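Local coordinates for protein cleavage and polyadenylation specificity factor 100 KD subunit (Methanosarcina mazei, PDB 2XR1) that probably terminates transcription by cleaving nascent RNA, acting as a zinc-dependent endonuclease and 5'-3' exonuclease of the metallo-beta-lactamase superfamily, at residues B[145-150]-B[275-280]; B[252-257]-B[302-307]; B[603-608]-B[614-619]; B[591-596]-B[624-629]; B[398-403]-B[533-538]. All coordinates share one frame; numbering follows the deposited sequence.

Contact 1 of 5, residues B[145-150]-B[275-280]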
# COMPACT_ATOMS: atom_id res chain seq x y z
N SER B 145 35.94 -16.37 18.21
CA SER B 145 35.13 -15.22 17.90
C SER B 145 34.80 -14.46 19.15
O SER B 145 34.09 -14.96 20.04
CB SER B 145 33.84 -15.61 17.23
OG SER B 145 33.08 -14.44 17.05
N ARG B 146 35.32 -13.23 19.21
CA ARG B 146 35.07 -12.33 20.33
C ARG B 146 33.61 -11.85 20.32
O ARG B 146 33.04 -11.55 21.37
CB ARG B 146 36.07 -11.17 20.29
CG ARG B 146 35.85 -10.07 21.34
CD ARG B 146 37.17 -9.33 21.69
N THR B 147 33.00 -11.80 19.13
CA THR B 147 31.60 -11.41 19.01
C THR B 147 30.68 -12.49 19.54
O THR B 147 29.76 -12.21 20.29
CB THR B 147 31.24 -11.16 17.56
OG1 THR B 147 32.29 -10.41 16.95
CG2 THR B 147 29.87 -10.44 17.43
N VAL B 148 30.92 -13.73 19.15
CA VAL B 148 30.10 -14.83 19.63
C VAL B 148 30.07 -14.89 21.14
O VAL B 148 29.02 -15.11 21.71
CB VAL B 148 30.57 -16.20 19.08
CG1 VAL B 148 29.96 -17.34 19.89
CG2 VAL B 148 30.21 -16.32 17.63
N LYS B 149 31.23 -14.69 21.77
CA LYS B 149 31.35 -14.69 23.23
C LYS B 149 30.64 -13.50 23.87
O LYS B 149 29.97 -13.67 24.88
CB LYS B 149 32.85 -14.81 23.63
CG LYS B 149 33.30 -14.14 24.92
CD LYS B 149 34.80 -14.37 25.16
CE LYS B 149 35.56 -13.14 25.72
NZ LYS B 149 35.31 -12.90 27.18
N ASN B 150 30.78 -12.30 23.30
CA ASN B 150 30.12 -11.11 23.85
C ASN B 150 28.60 -11.23 23.82
O ASN B 150 27.93 -10.87 24.80
CB ASN B 150 30.53 -9.84 23.10
CG ASN B 150 31.88 -9.32 23.53
OD1 ASN B 150 32.14 -9.15 24.71
ND2 ASN B 150 32.73 -9.05 22.56
N LEU B 275 26.64 -12.07 12.67
CA LEU B 275 27.20 -11.14 11.71
C LEU B 275 26.49 -9.81 11.81
O LEU B 275 27.14 -8.78 11.83
CB LEU B 275 27.13 -11.69 10.30
CG LEU B 275 28.02 -12.92 10.07
CD1 LEU B 275 27.64 -13.74 8.81
CD2 LEU B 275 29.45 -12.46 10.09
N MET B 276 25.17 -9.84 11.94
CA MET B 276 24.35 -8.66 12.01
C MET B 276 24.79 -7.76 13.18
O MET B 276 24.90 -6.54 13.04
CB MET B 276 22.89 -9.07 12.21
CG MET B 276 21.96 -7.93 12.63
SD MET B 276 20.21 -8.44 12.41
CE MET B 276 19.97 -9.53 13.83
N VAL B 277 25.03 -8.36 14.34
CA VAL B 277 25.49 -7.58 15.49
C VAL B 277 26.86 -6.95 15.18
O VAL B 277 27.10 -5.77 15.46
CB VAL B 277 25.53 -8.44 16.79
CG1 VAL B 277 26.40 -7.81 17.88
CG2 VAL B 277 24.09 -8.65 17.29
N LEU B 278 27.74 -7.75 14.61
CA LEU B 278 29.09 -7.28 14.27
C LEU B 278 29.04 -6.12 13.32
O LEU B 278 29.64 -5.06 13.57
CB LEU B 278 29.89 -8.40 13.61
CG LEU B 278 31.33 -8.05 13.31
CD1 LEU B 278 32.06 -7.82 14.60
CD2 LEU B 278 31.96 -9.13 12.51
N LEU B 279 28.33 -6.31 12.22
CA LEU B 279 28.27 -5.27 11.21
C LEU B 279 27.52 -4.04 11.68
O LEU B 279 27.87 -2.96 11.30
CB LEU B 279 27.63 -5.79 9.93
CG LEU B 279 28.37 -6.88 9.17
CD1 LEU B 279 27.52 -7.32 7.97
CD2 LEU B 279 29.78 -6.41 8.79
N GLN B 280 26.48 -4.21 12.48
CA GLN B 280 25.73 -3.06 12.96
C GLN B 280 26.57 -2.19 13.89
O GLN B 280 26.67 -0.97 13.69
CB GLN B 280 24.44 -3.51 13.64
CG GLN B 280 23.34 -3.96 12.66
CD GLN B 280 22.09 -4.46 13.35
OE1 GLN B 280 22.02 -4.50 14.56
NE2 GLN B 280 21.08 -4.84 12.58
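Thr147 faces Leu278 and Val277 where the start of helix 146-157 meets the first half of helix 270-290; the CA atoms of Thr147 and Leu278 are 6.8 Å apart, the nearest pair. Ser145 stands at the N-cap, where Val148 N donates to Ser145 OG at 3.1 Å in a nearly straight bond of 172°. Next comes Arg146, whose backbone N makes a weak hydrogen bond to Glu453 of helix 451-460. Thr147 then sends its two branches to different neighbours. OG1 lies 3.5 Å from Leu278 CD1, an oxygen-to-methyl contact, while its polar partner is the Glu453 carboxylate, which is also hydrogen-bonded to Ser145 OG. The other branch, CG2, looks at Val277 CG1 from a looser 4.4 Å. Leu278 comes to Thr147 at about a right angle: its CB leaves to one side, but with CG anti to the backbone N (chi1 -176°) and chi2 at 65° the CD1 methyl swings back to the threonine. All three touching residues are buried. The arrangement is typical of a serine-capped helix start packed on a second helix, here joining the KH part of the chain to the metallo-beta-lactamase region.

Contact 2 of 5, residues B[252-257]-B[302-307]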
# COMPACT_ATOMS: atom_id res chain seq x y z
N GLY B 252 20.73 -3.44 8.08
CA GLY B 252 21.31 -2.26 8.69
C GLY B 252 20.40 -1.26 9.40
O GLY B 252 20.85 -0.54 10.26
N LEU B 253 19.13 -1.20 9.01
CA LEU B 253 18.19 -0.31 9.66
C LEU B 253 17.17 -1.05 10.51
O LEU B 253 16.25 -0.44 11.07
CB LEU B 253 17.50 0.57 8.64
CG LEU B 253 18.40 1.70 8.08
CD1 LEU B 253 17.64 2.44 7.01
CD2 LEU B 253 18.84 2.64 9.14
N VAL B 254 17.36 -2.34 10.72
CA VAL B 254 16.49 -3.04 11.63
C VAL B 254 16.49 -2.39 13.02
O VAL B 254 15.44 -2.32 13.64
CB VAL B 254 16.82 -4.52 11.73
CG1 VAL B 254 16.08 -5.19 12.96
CG2 VAL B 254 16.48 -5.19 10.41
N PRO B 255 17.63 -1.90 13.50
CA PRO B 255 17.53 -1.23 14.77
C PRO B 255 16.74 0.07 14.72
O PRO B 255 16.25 0.49 15.76
CB PRO B 255 19.00 -0.96 15.16
CG PRO B 255 19.74 -2.01 14.50
CD PRO B 255 19.03 -2.19 13.15
N LEU B 256 16.61 0.71 13.56
CA LEU B 256 15.81 1.94 13.48
C LEU B 256 14.34 1.61 13.74
O LEU B 256 13.61 2.41 14.32
CB LEU B 256 15.96 2.56 12.09
CG LEU B 256 15.42 3.96 11.82
CD1 LEU B 256 15.97 4.97 12.79
CD2 LEU B 256 15.75 4.35 10.45
N LEU B 257 13.91 0.42 13.30
CA LEU B 257 12.55 -0.06 13.62
C LEU B 257 12.32 -0.04 15.11
O LEU B 257 11.28 0.43 15.58
CB LEU B 257 12.31 -1.47 13.09
CG LEU B 257 12.36 -1.58 11.56
CD1 LEU B 257 12.23 -3.01 11.05
CD2 LEU B 257 11.30 -0.70 10.93
N ALA B 302 21.49 -3.58 20.96
CA ALA B 302 21.15 -4.44 22.09
C ALA B 302 19.68 -4.86 22.09
O ALA B 302 19.33 -6.05 22.27
CB ALA B 302 21.51 -3.78 23.40
N LYS B 303 18.81 -3.89 21.86
CA LYS B 303 17.39 -4.15 21.84
C LYS B 303 17.01 -5.09 20.70
O LYS B 303 16.14 -5.94 20.87
CB LYS B 303 16.62 -2.84 21.71
CG LYS B 303 15.14 -2.98 22.05
CD LYS B 303 14.48 -1.63 22.29
CE LYS B 303 13.16 -1.74 23.05
NZ LYS B 303 12.27 -2.84 22.53
N THR B 304 17.65 -4.94 19.54
CA THR B 304 17.38 -5.81 18.43
C THR B 304 17.82 -7.24 18.73
O THR B 304 17.16 -8.21 18.29
CB THR B 304 18.15 -5.38 17.17
OG1 THR B 304 17.73 -4.07 16.80
CG2 THR B 304 17.93 -6.33 16.02
N LEU B 305 18.96 -7.39 19.42
CA LEU B 305 19.48 -8.71 19.72
C LEU B 305 18.57 -9.42 20.74
O LEU B 305 18.36 -10.61 20.65
CB LEU B 305 20.92 -8.62 20.23
CG LEU B 305 21.66 -9.87 20.68
CD1 LEU B 305 21.78 -10.87 19.55
CD2 LEU B 305 23.05 -9.47 21.20
N LYS B 306 18.04 -8.68 21.72
CA LYS B 306 17.12 -9.25 22.71
C LYS B 306 15.85 -9.74 22.04
O LYS B 306 15.13 -10.56 22.59
CB LYS B 306 16.70 -8.20 23.74
CG LYS B 306 17.70 -8.01 24.81
CD LYS B 306 17.19 -7.12 25.94
CE LYS B 306 17.41 -5.62 25.66
NZ LYS B 306 17.61 -4.86 26.88
N HIS B 307 15.57 -9.20 20.86
CA HIS B 307 14.39 -9.63 20.12
C HIS B 307 14.73 -10.55 18.98
O HIS B 307 13.85 -10.89 18.21
CB HIS B 307 13.64 -8.40 19.58
CG HIS B 307 12.99 -7.59 20.65
ND1 HIS B 307 13.70 -6.80 21.52
CD2 HIS B 307 11.69 -7.46 21.01
CE1 HIS B 307 12.87 -6.22 22.38
NE2 HIS B 307 11.64 -6.60 22.08
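Val254 and Pro255 meet the single residue Thr304 in a helix-to-helix contact of the metallo-beta-lactamase fold. Helix 254-259 follows closely on helix 248-251, which carries the zinc ligands Asp249 and His250 of the family's HxHxDH signature; helix 299-306 packs against its first turn. The backbones are nearest at Pro255 and Thr304, whose CA atoms are 5.9 Å apart. Thr304 points its CB at the other helix and divides its branches between the two partners. The methyl goes to the valine: Thr304 CG2 is 3.8 Å from Val254 CG1, and the two side chains stand at roughly a right angle. Both methyls get there by the same route, each being anti to its own backbone N (chi1 167° for Val254). The hydroxyl lies against the proline instead, where OG1 is 3.5 Å from Pro255 CA and 3.7 Å from Pro255 CG; it approaches the ring at a slant, with no bond across. Its hydrogen bond runs back along its own helix to Met300 O, which gives this buried polar atom a partner while leaving an essentially apolar interface. Tyr296, and Gln280 of helix 270-290, also touch Pro255. Three residues past Thr304, the imidazole of His307 turns back to the helix backbone: ND1 donates to Lys303 O at 2.7 Å with an angle of 152° at the hydrogen, the carbonyl oxygen lying 18° out of the ring plane.

Contact 3 of 5, residues B[603-608]-B[614-619]. With ZN (zinc ion), chain F.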
# COMPACT_ATOMS: atom_id res chain seq x y z
N VAL B 603 6.69 -14.48 -11.02
CA VAL B 603 7.88 -13.99 -10.40
C VAL B 603 8.02 -12.48 -10.47
O VAL B 603 7.53 -11.85 -11.40
CB VAL B 603 9.17 -14.75 -10.77
CG1 VAL B 603 8.91 -16.01 -11.66
CG2 VAL B 603 10.18 -13.84 -11.25
N PHE B 604 8.61 -11.90 -9.44
CA PHE B 604 8.81 -10.49 -9.36
C PHE B 604 10.28 -10.27 -9.15
O PHE B 604 10.96 -11.12 -8.58
CB PHE B 604 8.05 -9.95 -8.17
CG PHE B 604 6.59 -9.98 -8.37
CD1 PHE B 604 5.95 -9.00 -9.10
CD2 PHE B 604 5.84 -11.03 -7.90
CE1 PHE B 604 4.58 -9.05 -9.29
CE2 PHE B 604 4.50 -11.07 -8.10
CZ PHE B 604 3.88 -10.08 -8.79
N THR B 605 10.80 -9.14 -9.62
CA THR B 605 12.24 -8.93 -9.50
C THR B 605 12.57 -7.65 -8.73
O THR B 605 11.82 -6.74 -8.69
CB THR B 605 12.89 -8.95 -10.88
OG1 THR B 605 12.32 -7.92 -11.68
CG2 THR B 605 12.66 -10.28 -11.55
N GLU B 606 13.72 -7.63 -8.11
CA GLU B 606 14.15 -6.58 -7.23
C GLU B 606 15.66 -6.66 -7.07
O GLU B 606 16.30 -7.51 -7.66
CB GLU B 606 13.45 -6.67 -5.87
CG GLU B 606 13.39 -8.03 -5.23
CD GLU B 606 14.47 -8.33 -4.16
OE1 GLU B 606 14.96 -7.42 -3.42
OE2 GLU B 606 14.80 -9.55 -4.02
N HIS B 607 16.25 -5.73 -6.32
CA HIS B 607 17.69 -5.78 -6.00
C HIS B 607 18.53 -5.85 -7.28
O HIS B 607 19.26 -6.80 -7.51
CB HIS B 607 17.96 -6.93 -5.09
CG HIS B 607 19.27 -6.86 -4.38
ND1 HIS B 607 20.45 -7.14 -5.01
CD2 HIS B 607 19.56 -6.67 -3.07
CE1 HIS B 607 21.44 -7.07 -4.13
NE2 HIS B 607 20.92 -6.79 -2.94
N GLY B 608 18.40 -4.82 -8.10
CA GLY B 608 19.24 -4.62 -9.26
C GLY B 608 19.06 -3.20 -9.69
O GLY B 608 18.14 -2.53 -9.24
N VAL B 614 14.18 -5.03 -14.90
CA VAL B 614 13.25 -5.08 -16.02
C VAL B 614 13.69 -6.09 -17.10
O VAL B 614 12.87 -6.80 -17.68
CB VAL B 614 13.04 -3.62 -16.60
CG1 VAL B 614 12.27 -3.61 -17.90
CG2 VAL B 614 12.38 -2.71 -15.50
N ASP B 615 14.99 -6.15 -17.34
CA ASP B 615 15.54 -7.11 -18.31
C ASP B 615 15.32 -8.55 -17.85
O ASP B 615 14.84 -9.39 -18.59
CB ASP B 615 17.05 -6.89 -18.47
CG ASP B 615 17.62 -7.48 -19.77
OD1 ASP B 615 17.15 -8.57 -20.25
OD2 ASP B 615 18.58 -6.83 -20.29
N LEU B 616 15.67 -8.83 -16.61
CA LEU B 616 15.47 -10.14 -16.10
C LEU B 616 13.98 -10.51 -16.11
O LEU B 616 13.62 -11.63 -16.50
CB LEU B 616 16.06 -10.26 -14.69
CG LEU B 616 15.98 -11.66 -14.10
CD1 LEU B 616 16.83 -12.63 -14.91
CD2 LEU B 616 16.39 -11.67 -12.64
N ALA B 617 13.11 -9.60 -15.68
CA ALA B 617 11.69 -9.93 -15.63
C ALA B 617 11.19 -10.38 -17.00
O ALA B 617 10.70 -11.48 -17.13
CB ALA B 617 10.85 -8.79 -15.10
N SER B 618 11.36 -9.53 -18.02
CA SER B 618 10.82 -9.82 -19.34
C SER B 618 11.52 -11.00 -19.95
O SER B 618 10.90 -11.73 -20.71
CB SER B 618 10.85 -8.62 -20.28
OG SER B 618 12.12 -8.10 -20.44
N SER B 619 12.78 -11.22 -19.60
CA SER B 619 13.43 -12.45 -20.06
C SER B 619 12.72 -13.71 -19.54
O SER B 619 12.49 -14.64 -20.33
CB SER B 619 14.90 -12.44 -19.74
OG SER B 619 15.49 -11.44 -20.54
ZN ZN F . 22.03 -7.20 -1.13
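A beta-alpha-beta unit, strand 602-606, helix 610-624 and strand 627-630, brings Thr605 against Leu616 and Ala617, and the same strand leads straight into a zinc site. The nearest backbones are those of Thr605 and Ala617, with CA atoms 6.2 Å apart. Thr605 turns its CB to the helix and touches it with both branches. Its methyl CG2 is 4.1 Å from Leu616 CD2, the two side chains meeting at a slant, and its OG1 is 3.8 Å from Ala617 CB. With chi1 at 60°, the hydroxyl sits between the backbone N and the carbonyl carbon, where it also hydrogen-bonds to Cys613 O in the preceding turn of the helix. Two residues on, the backbone leaves the strand at His607 (phi 55°), and CG anti to the backbone N (chi1 -163°) sets the ring toward the metal: His607 NE2 binds zinc at 2.2 Å, and Asp249, His250 and Asp355 complete the ligands. The opposite nitrogen, ND1, is hydrogen-bonded to Thr382 OG1, a second-shell contact that would limit rotation of the imidazole. On the helix, Ser619 OG donates to Asp615 O at 2.9 Å, from the opposite face of that carbonyl to Ser619 N. The chemistry across the contact is therefore a buried, mainly apolar one in which a single hydroxyl finds its bond on the helix backbone. The helix thus packs on the strand whose end presents His607, so the packing and the metal site share one stretch of chain.

Contact 4 of 5, residues B[591-596]-B[624-629]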
# COMPACT_ATOMS: atom_id res chain seq x y z
N GLU B 591 18.47 -20.02 -14.52
CA GLU B 591 18.45 -21.44 -14.23
C GLU B 591 17.67 -21.69 -12.92
O GLU B 591 16.87 -22.62 -12.84
CB GLU B 591 19.88 -22.02 -14.20
CG GLU B 591 20.58 -22.13 -15.58
CD GLU B 591 22.13 -22.52 -15.51
OE1 GLU B 591 22.81 -22.21 -14.46
OE2 GLU B 591 22.66 -23.16 -16.51
N TYR B 592 17.85 -20.80 -11.94
CA TYR B 592 17.18 -20.90 -10.64
C TYR B 592 15.67 -20.98 -10.76
O TYR B 592 15.04 -21.82 -10.11
CB TYR B 592 17.49 -19.71 -9.76
CG TYR B 592 16.95 -19.83 -8.35
CD1 TYR B 592 17.59 -20.62 -7.42
CD2 TYR B 592 15.83 -19.13 -7.95
CE1 TYR B 592 17.15 -20.73 -6.13
CE2 TYR B 592 15.35 -19.25 -6.67
CZ TYR B 592 16.03 -20.07 -5.76
OH TYR B 592 15.57 -20.23 -4.47
N VAL B 593 15.10 -20.08 -11.55
CA VAL B 593 13.66 -20.05 -11.78
C VAL B 593 13.27 -21.18 -12.68
O VAL B 593 12.35 -21.91 -12.38
CB VAL B 593 13.19 -18.73 -12.40
CG1 VAL B 593 11.67 -18.66 -12.42
CG2 VAL B 593 13.68 -17.59 -11.60
N LYS B 594 13.99 -21.35 -13.78
CA LYS B 594 13.69 -22.43 -14.78
C LYS B 594 13.59 -23.83 -14.16
O LYS B 594 12.74 -24.63 -14.53
CB LYS B 594 14.78 -22.45 -15.87
CG LYS B 594 14.56 -23.50 -16.94
CD LYS B 594 15.40 -23.33 -18.21
CE LYS B 594 14.81 -24.25 -19.30
NZ LYS B 594 15.22 -23.99 -20.75
N ARG B 595 14.52 -24.13 -13.27
CA ARG B 595 14.61 -25.44 -12.63
C ARG B 595 13.86 -25.52 -11.27
O ARG B 595 13.82 -26.59 -10.64
CB ARG B 595 16.08 -25.80 -12.41
CG ARG B 595 16.62 -26.62 -13.44
CD ARG B 595 17.51 -25.92 -14.40
NE ARG B 595 18.86 -25.80 -13.91
CZ ARG B 595 19.94 -25.73 -14.70
NH1 ARG B 595 19.85 -25.84 -16.01
NH2 ARG B 595 21.15 -25.55 -14.16
N MET B 596 13.25 -24.42 -10.84
CA MET B 596 12.45 -24.43 -9.61
C MET B 596 11.33 -25.52 -9.68
O MET B 596 10.69 -25.70 -10.73
CB MET B 596 11.82 -23.07 -9.35
CG MET B 596 11.36 -22.94 -7.95
SD MET B 596 10.93 -21.27 -7.49
CE MET B 596 12.57 -20.55 -7.32
N LEU B 624 10.60 -18.55 -20.33
CA LEU B 624 9.99 -19.59 -19.50
C LEU B 624 8.48 -19.55 -19.47
O LEU B 624 7.86 -20.44 -18.92
CB LEU B 624 10.54 -19.50 -18.09
CG LEU B 624 12.06 -19.57 -18.05
CD1 LEU B 624 12.53 -19.18 -16.65
CD2 LEU B 624 12.54 -20.98 -18.48
N LYS B 625 7.89 -18.52 -20.06
CA LYS B 625 6.45 -18.35 -20.08
C LYS B 625 5.84 -18.17 -18.69
O LYS B 625 4.66 -18.36 -18.50
CB LYS B 625 5.75 -19.50 -20.84
CG LYS B 625 5.81 -19.37 -22.36
N ILE B 626 6.62 -17.76 -17.71
CA ILE B 626 6.06 -17.46 -16.39
C ILE B 626 5.76 -15.95 -16.31
O ILE B 626 6.60 -15.14 -16.59
CB ILE B 626 7.07 -17.81 -15.28
CG1 ILE B 626 7.42 -19.27 -15.30
CG2 ILE B 626 6.55 -17.44 -13.91
CD1 ILE B 626 8.66 -19.55 -14.49
N GLU B 627 4.57 -15.56 -15.92
CA GLU B 627 4.29 -14.12 -15.80
C GLU B 627 5.20 -13.42 -14.78
O GLU B 627 5.16 -13.72 -13.57
CB GLU B 627 2.86 -13.91 -15.38
CG GLU B 627 2.43 -12.47 -15.38
CD GLU B 627 0.97 -12.32 -15.01
OE1 GLU B 627 0.09 -12.73 -15.81
OE2 GLU B 627 0.70 -11.80 -13.89
N THR B 628 6.03 -12.50 -15.26
CA THR B 628 6.94 -11.83 -14.33
C THR B 628 7.14 -10.34 -14.62
O THR B 628 7.11 -9.92 -15.77
CB THR B 628 8.29 -12.57 -14.19
OG1 THR B 628 9.35 -11.78 -14.71
CG2 THR B 628 8.27 -13.95 -14.86
N ARG B 629 7.39 -9.57 -13.58
CA ARG B 629 7.42 -8.12 -13.65
C ARG B 629 8.27 -7.51 -12.52
O ARG B 629 8.28 -8.03 -11.40
CB ARG B 629 6.00 -7.62 -13.51
CG ARG B 629 5.90 -6.14 -13.18
CD ARG B 629 4.52 -5.52 -13.60
NE ARG B 629 3.39 -5.99 -12.78
CZ ARG B 629 3.17 -5.65 -11.50
NH1 ARG B 629 4.00 -4.84 -10.84
NH2 ARG B 629 2.09 -6.14 -10.88
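Helix 586-594 lies over the turn that links helix 610-624 to edge strand 627-630 in the C-terminal part of the metallo-beta-lactamase domain, with Val593 and Lys594 meeting Leu624 and Ile626. The turn is marked by Lys625, the first residue to abandon helical angles, at a phi of 63°; the residues before and after it both point their CB at helix 586-594. Backbones are nearest between Lys594 and Leu624, 6.6 Å apart at CA. Val593 serves both partners: its CG1 meets Ile626 CD1 at 3.8 Å, the side chains slanting across each other, and its CB lies 4.3 Å from Leu624 CD1. Both Val593 and Ile626 also touch Val603, so this packing continues onto the adjacent strand 602-606. Lys594 is at the exposed margin, where its aliphatic chain rather than its ammonium group makes the contact. Because CG is anti to the backbone N (chi1 -179°) and the rest is extended, the methylenes pass straight over Leu624 at about a right angle. Leu624 thus reaches the helix with both methyls, CD1 lying 3.9 Å from the backbone N of Lys594. The other methyl, CD2, rests against the lysine chain, 3.6 Å from Lys594 CG and 3.7 Å from Lys594 CD.

Contact 5 of 5, residues B[398-403]-B[533-538]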
# COMPACT_ATOMS: atom_id res chain seq x y z
N LYS B 398 42.15 -18.31 -11.62
CA LYS B 398 43.38 -18.13 -12.40
C LYS B 398 43.61 -16.66 -12.68
O LYS B 398 44.71 -16.18 -12.53
CB LYS B 398 43.38 -18.94 -13.70
CG LYS B 398 44.78 -19.44 -14.13
N HIS B 399 42.54 -15.94 -13.01
CA HIS B 399 42.63 -14.50 -13.26
C HIS B 399 43.10 -13.76 -12.03
O HIS B 399 44.03 -12.97 -12.11
CB HIS B 399 41.27 -13.93 -13.72
CG HIS B 399 41.35 -12.55 -14.29
ND1 HIS B 399 40.28 -11.94 -14.90
CD2 HIS B 399 42.39 -11.68 -14.41
CE1 HIS B 399 40.65 -10.75 -15.34
NE2 HIS B 399 41.93 -10.58 -15.06
N LEU B 400 42.49 -14.01 -10.88
CA LEU B 400 42.97 -13.35 -9.67
C LEU B 400 44.44 -13.66 -9.43
O LEU B 400 45.18 -12.79 -9.02
CB LEU B 400 42.17 -13.75 -8.45
CG LEU B 400 42.48 -12.91 -7.21
CD1 LEU B 400 42.31 -11.45 -7.59
CD2 LEU B 400 41.61 -13.26 -6.04
N GLN B 401 44.86 -14.89 -9.66
CA GLN B 401 46.20 -15.30 -9.32
C GLN B 401 47.18 -14.56 -10.19
O GLN B 401 48.19 -14.10 -9.72
CB GLN B 401 46.39 -16.81 -9.49
CG GLN B 401 45.65 -17.60 -8.43
CD GLN B 401 45.61 -19.10 -8.69
OE1 GLN B 401 45.44 -19.55 -9.83
NE2 GLN B 401 45.75 -19.89 -7.63
N MET B 402 46.85 -14.43 -11.46
CA MET B 402 47.71 -13.75 -12.40
C MET B 402 47.82 -12.25 -12.12
O MET B 402 48.91 -11.68 -12.20
CB MET B 402 47.26 -14.01 -13.83
CG MET B 402 47.59 -15.45 -14.29
SD MET B 402 49.39 -15.77 -14.42
CE MET B 402 49.44 -17.54 -14.75
N VAL B 403 46.72 -11.61 -11.78
CA VAL B 403 46.78 -10.18 -11.46
C VAL B 403 47.62 -9.96 -10.21
O VAL B 403 48.47 -9.06 -10.19
CB VAL B 403 45.41 -9.60 -11.26
CG1 VAL B 403 45.51 -8.24 -10.64
CG2 VAL B 403 44.67 -9.57 -12.59
N THR B 533 48.20 -2.11 -7.87
CA THR B 533 46.97 -2.53 -8.52
C THR B 533 45.76 -2.48 -7.60
O THR B 533 45.85 -2.76 -6.41
CB THR B 533 47.10 -3.95 -9.03
OG1 THR B 533 48.25 -4.04 -9.89
CG2 THR B 533 45.85 -4.35 -9.83
N LEU B 534 44.61 -2.14 -8.18
CA LEU B 534 43.38 -2.08 -7.43
C LEU B 534 42.42 -3.12 -7.99
O LEU B 534 42.00 -2.98 -9.14
CB LEU B 534 42.77 -0.67 -7.55
CG LEU B 534 41.44 -0.44 -6.81
CD1 LEU B 534 41.72 -0.42 -5.33
CD2 LEU B 534 40.78 0.85 -7.30
N VAL B 535 42.06 -4.13 -7.20
CA VAL B 535 41.36 -5.30 -7.73
C VAL B 535 39.90 -5.29 -7.34
O VAL B 535 39.57 -5.43 -6.18
CB VAL B 535 42.01 -6.59 -7.20
CG1 VAL B 535 41.46 -7.83 -7.91
CG2 VAL B 535 43.55 -6.52 -7.39
N PHE B 536 39.02 -5.11 -8.30
CA PHE B 536 37.59 -5.24 -8.04
C PHE B 536 37.11 -6.68 -8.24
O PHE B 536 37.19 -7.20 -9.34
CB PHE B 536 36.79 -4.33 -8.96
CG PHE B 536 36.92 -2.88 -8.64
CD1 PHE B 536 36.42 -2.37 -7.46
CD2 PHE B 536 37.54 -2.01 -9.52
CE1 PHE B 536 36.54 -1.03 -7.16
CE2 PHE B 536 37.65 -0.66 -9.22
CZ PHE B 536 37.15 -0.18 -8.04
N VAL B 537 36.57 -7.28 -7.19
CA VAL B 537 36.23 -8.70 -7.19
C VAL B 537 34.74 -8.95 -7.25
O VAL B 537 34.30 -10.09 -7.28
CB VAL B 537 36.76 -9.40 -5.96
CG1 VAL B 537 38.29 -9.29 -5.88
CG2 VAL B 537 36.11 -8.85 -4.76
N GLY B 538 33.95 -7.89 -7.28
CA GLY B 538 32.52 -8.02 -7.46
C GLY B 538 31.92 -6.72 -7.99
O GLY B 538 32.62 -5.70 -8.01
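Helix 398-403 runs almost antiparallel to strand 533-536, at 167° between their directions with the axes 10.7 Å apart at closest approach, and Val403 and Val535 have the nearest CA atoms at 8.2 Å. Two helix residues one turn apart, Leu400 and Val403, supply the contact. Leu400 starts off to one side, yet with CG anti to the backbone N (chi1 -170°) and chi2 at 54° its CD1 comes to 3.7 Å from Val535 CG1. Val403 points directly at the strand and brings CG1 to two methyls, Thr533 CG2 at 4.0 Å and Val535 CG2 at 4.2 Å. Val535 therefore meets Leu400 with CG1 and Val403 with CG2. The side chains of Val403 and Val535 slide past each other in opposite directions. Thr533 offers only its methyl across the contact; its hydroxyl is hydrogen-bonded to Thr407 OG1, one turn further along the same helix. The strand's neighbours are 414-417 and 573-576, both parallel to it, and Leu400 also packs on helix 423-436. A helix laid antiparallel over a wholly parallel sheet is typical of alpha/beta folds, and here it forms part of the beta-CASP region.

All five contacts are largely buried and none has a hydrogen bond between its two segments; the exposed lysine of contact 4 is the exception to burial. Contacts 1 and 2 are helix on helix and touch through Val277 with Leu305 and Gln280 with Pro255, their centres about 14 Å apart. Contacts 3 and 4 share one sheet, their centres about 10 Å apart, joined by strands 602-606 and 627-630, with contact 3 nested inside the loop closed by contact 4. Contact 5 stands apart in the beta-CASP sheet. Threonine hydroxyls bonded outside the contact mark 1, 2, 3 and 5, whereas contact 4 is aliphatic throughout. Contact 3 alone holds a zinc ligand.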